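Local coordinates for protein GP23.1 (Bacillus phage spp1, PDB 2XF7) that is a small helical protein of phage SPP1, a putative chaperone that may assist the folding or assembly of other phage proteins, at the interface of chains A and B. Coordinates in Å, arbitrary orientation; residue numbers count along the deposited sequence, not the author numbering. Chains: chain A/B, GP23.1.

The interface of chains A and B. Residues chain A 3, 7-8, 11, 15, 44; chain B 6, 9-10, 27, 32.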
ATOM      1  N   GLU A   3      13.310  11.300  -8.371  1.00 38.09           N
ATOM      2  CA  GLU A   3      13.068   9.874  -8.180  1.00 35.37           C
ATOM      3  C   GLU A   3      11.816   9.394  -8.919  1.00 32.77           C
ATOM      4  O   GLU A   3      10.741  10.022  -8.832  1.00 32.31           O
ATOM      5  CB  GLU A   3      12.984   9.511  -6.696  1.00 36.47           C
ATOM      6  CG  GLU A   3      12.892   8.008  -6.477  1.00 46.79           C
ATOM      7  CD  GLU A   3      13.329   7.503  -5.121  1.00 56.88           C
ATOM      8  OE1 GLU A   3      14.489   7.057  -5.013  1.00 52.65           O
ATOM      9  OE2 GLU A   3      12.535   7.585  -4.161  1.00 68.06           O
ATOM     10  N   TYR A   7      10.188   3.570  -8.560  1.00 14.50           N
ATOM     11  CA  TYR A   7      11.481   3.085  -8.070  1.00 12.25           C
ATOM     12  C   TYR A   7      11.283   1.984  -6.983  1.00 13.93           C
ATOM     13  O   TYR A   7      11.870   0.887  -7.070  1.00 13.09           O
ATOM     14  CB  TYR A   7      12.333   4.226  -7.520  1.00 13.62           C
ATOM     15  CG  TYR A   7      13.669   3.713  -7.024  1.00 13.59           C
ATOM     16  CD1 TYR A   7      14.668   3.348  -7.918  1.00 13.22           C
ATOM     17  CD2 TYR A   7      13.898   3.498  -5.672  1.00 12.31           C
ATOM     18  CE1 TYR A   7      15.887   2.857  -7.486  1.00 12.82           C
ATOM     19  CE2 TYR A   7      15.114   2.995  -5.213  1.00 11.31           C
ATOM     20  CZ  TYR A   7      16.124   2.684  -6.125  1.00 15.80           C
ATOM     21  OH  TYR A   7      17.326   2.174  -5.695  1.00 15.78           O
ATOM     22  N   GLY A   8      10.474   2.285  -5.947  1.00 13.08           N
ATOM     23  CA  GLY A   8      10.330   1.309  -4.863  1.00 13.83           C
ATOM     24  C   GLY A   8       9.679   0.026  -5.346  1.00 13.54           C
ATOM     25  O   GLY A   8      10.042  -1.050  -4.893  1.00 11.74           O
ATOM     26  N   LEU A  11      12.418  -1.916  -7.069  1.00 10.94           N
ATOM     27  CA  LEU A  11      13.445  -2.388  -6.108  1.00 10.54           C
ATOM     28  C   LEU A  11      12.855  -3.585  -5.327  1.00 13.07           C
ATOM     29  O   LEU A  11      13.524  -4.627  -5.149  1.00 12.59           O
ATOM     30  CB  LEU A  11      13.784  -1.262  -5.166  1.00  9.86           C
ATOM     31  CG  LEU A  11      14.665  -1.672  -3.982  1.00 11.33           C
ATOM     32  CD1 LEU A  11      16.017  -2.284  -4.459  1.00 12.78           C
ATOM     33  CD2 LEU A  11      14.944  -0.484  -3.091  1.00 13.01           C
ATOM     34  N   LEU A  15      14.330  -7.371  -5.055  1.00 11.26           N
ATOM     35  CA  LEU A  15      14.615  -8.006  -3.767  1.00 13.26           C
ATOM     36  C   LEU A  15      13.799  -9.287  -3.600  1.00 15.78           C
ATOM     37  O   LEU A  15      14.308 -10.222  -2.978  1.00 15.45           O
ATOM     38  CB  LEU A  15      14.388  -7.053  -2.600  1.00 12.27           C
ATOM     39  CG  LEU A  15      15.401  -5.889  -2.546  1.00 12.78           C
ATOM     40  CD1 LEU A  15      14.968  -4.841  -1.554  1.00 12.69           C
ATOM     41  CD2 LEU A  15      16.782  -6.419  -2.072  1.00 15.24           C
ATOM     42  N   TYR A  44      21.693  -4.259  -5.350  1.00 15.45           N
ATOM     43  CA  TYR A  44      21.145  -5.032  -4.223  1.00 13.12           C
ATOM     44  C   TYR A  44      21.179  -6.533  -4.546  1.00 16.66           C
ATOM     45  O   TYR A  44      21.130  -6.887  -5.715  1.00 17.86           O
ATOM     46  CB  TYR A  44      19.667  -4.649  -4.004  1.00 12.66           C
ATOM     47  CG  TYR A  44      19.445  -3.315  -3.336  1.00 12.64           C
ATOM     48  CD1 TYR A  44      19.140  -3.232  -1.963  1.00 12.22           C
ATOM     49  CD2 TYR A  44      19.464  -2.133  -4.070  1.00 13.88           C
ATOM     50  CE1 TYR A  44      18.852  -2.010  -1.354  1.00 12.26           C
ATOM     51  CE2 TYR A  44      19.202  -0.901  -3.455  1.00 13.02           C
ATOM     52  CZ  TYR A  44      18.825  -0.855  -2.122  1.00 12.92           C
ATOM     53  OH  TYR A  44      18.492   0.348  -1.522  1.00 14.37           O
TER
ATOM     54  N   LEU B   6      11.809   5.230   1.360  1.00 14.26           N
ATOM     55  CA  LEU B   6      11.883   3.818   1.738  1.00 11.96           C
ATOM     56  C   LEU B   6      12.234   3.591   3.177  1.00 12.07           C
ATOM     57  O   LEU B   6      12.540   2.473   3.552  1.00 12.63           O
ATOM     58  CB  LEU B   6      12.889   3.090   0.813  1.00 12.48           C
ATOM     59  CG  LEU B   6      12.438   3.067  -0.664  1.00 15.70           C
ATOM     60  CD1 LEU B   6      13.535   2.522  -1.559  1.00 17.64           C
ATOM     61  CD2 LEU B   6      11.123   2.270  -0.830  1.00 19.86           C
ATOM     62  N   TYR B   9       9.811   1.057   4.645  1.00 12.29           N
ATOM     63  CA  TYR B   9      10.014  -0.220   3.965  1.00 10.83           C
ATOM     64  C   TYR B   9      11.199  -0.961   4.588  1.00 12.07           C
ATOM     65  O   TYR B   9      11.079  -2.144   4.896  1.00 12.49           O
ATOM     66  CB  TYR B   9      10.320   0.111   2.490  1.00 13.41           C
ATOM     67  CG  TYR B   9      10.595  -1.095   1.653  1.00 13.29           C
ATOM     68  CD1 TYR B   9       9.559  -1.866   1.167  1.00 14.67           C
ATOM     69  CD2 TYR B   9      11.903  -1.408   1.250  1.00 12.88           C
ATOM     70  CE1 TYR B   9       9.794  -2.941   0.334  1.00 16.30           C
ATOM     71  CE2 TYR B   9      12.150  -2.480   0.411  1.00 14.14           C
ATOM     72  CZ  TYR B   9      11.093  -3.251  -0.037  1.00 17.75           C
ATOM     73  OH  TYR B   9      11.275  -4.281  -0.915  1.00 18.46           O
ATOM     74  N   PHE B  10      12.330  -0.284   4.763  1.00 10.19           N
ATOM     75  CA  PHE B  10      13.508  -0.943   5.360  1.00  9.60           C
ATOM     76  C   PHE B  10      13.323  -1.218   6.853  1.00 12.88           C
ATOM     77  O   PHE B  10      13.770  -2.267   7.354  1.00 10.84           O
ATOM     78  CB  PHE B  10      14.802  -0.191   5.080  1.00 10.74           C
ATOM     79  CG  PHE B  10      15.219  -0.369   3.631  1.00 10.90           C
ATOM     80  CD1 PHE B  10      15.633  -1.623   3.153  1.00 13.01           C
ATOM     81  CD2 PHE B  10      15.195   0.704   2.744  1.00 13.06           C
ATOM     82  CE1 PHE B  10      16.017  -1.784   1.792  1.00 13.38           C
ATOM     83  CE2 PHE B  10      15.609   0.540   1.395  1.00 13.52           C
ATOM     84  CZ  PHE B  10      16.006  -0.692   0.945  1.00 13.01           C
ATOM     85  N   ALA B  27      21.691  -0.275   1.035  1.00 12.51           N
ATOM     86  CA  ALA B  27      20.693   0.804   0.827  1.00 11.94           C
ATOM     87  C   ALA B  27      21.339   2.203   1.077  1.00 14.21           C
ATOM     88  O   ALA B  27      21.072   3.141   0.342  1.00 16.03           O
ATOM     89  CB  ALA B  27      19.478   0.579   1.734  1.00 14.44           C
ATOM     90  N   ASP B  32      19.397   5.136  -0.846  1.00 14.60           N
ATOM     91  CA  ASP B  32      17.979   4.845  -0.551  1.00 15.33           C
ATOM     92  C   ASP B  32      17.663   5.047   0.943  1.00 17.31           C
ATOM     93  O   ASP B  32      16.480   5.058   1.363  1.00 16.03           O
ATOM     94  CB  ASP B  32      17.595   3.469  -1.027  1.00 16.51           C
ATOM     95  CG  ASP B  32      17.590   3.399  -2.545  1.00 16.08           C
ATOM     96  OD1 ASP B  32      17.306   4.459  -3.210  1.00 18.48           O
ATOM     97  OD2 ASP B  32      17.811   2.313  -3.076  1.00 15.53           O
TER
HETATM   98  O   HOH W   1      14.897   6.126  -2.670  1.00 27.95           O
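Helix 7-16 of chain A and the nearby loop residue A:Tyr44 meet B:Leu6, the first half of helix 7-15, helix 21-30 and the loop after it in chain B, a contact between two copies of this SPP1 gp23.1 family protein in the deposited six-chain assembly, which may reflect the working oligomer. Two tyrosine hydroxyls of chain A converge on one carboxylate oxygen, B:Asp32 OD2. A:Tyr7 OH donates from 2.7 Å to the syn lone pair of B:Asp32 OD2, tip to tip, with OD2 at the edge and in the plane of the phenol ring; the ring and carboxylate planes are turned 56° apart. A:Tyr44 OH donates from 2.6 Å to the anti lone pair of the same B:Asp32 OD2, its ring lying only 15° from the carboxylate plane. The two bonds restrain the rotation of the carboxylate and may favour its ionised form. Its other oxygen, B:Asp32 OD1, lies 3.0 Å from the water O that leads on to the poorly ordered A:Glu3. Next to this polar cluster, B:Leu6 CD1 packs 3.7 Å from A:Leu11 CD2 and also touches the A:Tyr7 ring. CG anti to the backbone N (chi1 171°) carries the A:Leu11 branch toward chain B, where CD2 meets B:Leu6 and CD1 lies over the rim of one A:Tyr44 face. The tip of B:Phe10, CZ, comes 3.9 Å from A:Tyr44 CE1, and B:Ala27 flanks the same phenol end. At the far end, B:Tyr9 OH makes a van der Waals contact with the methyl A:Leu15 CD1 at 3.8 Å.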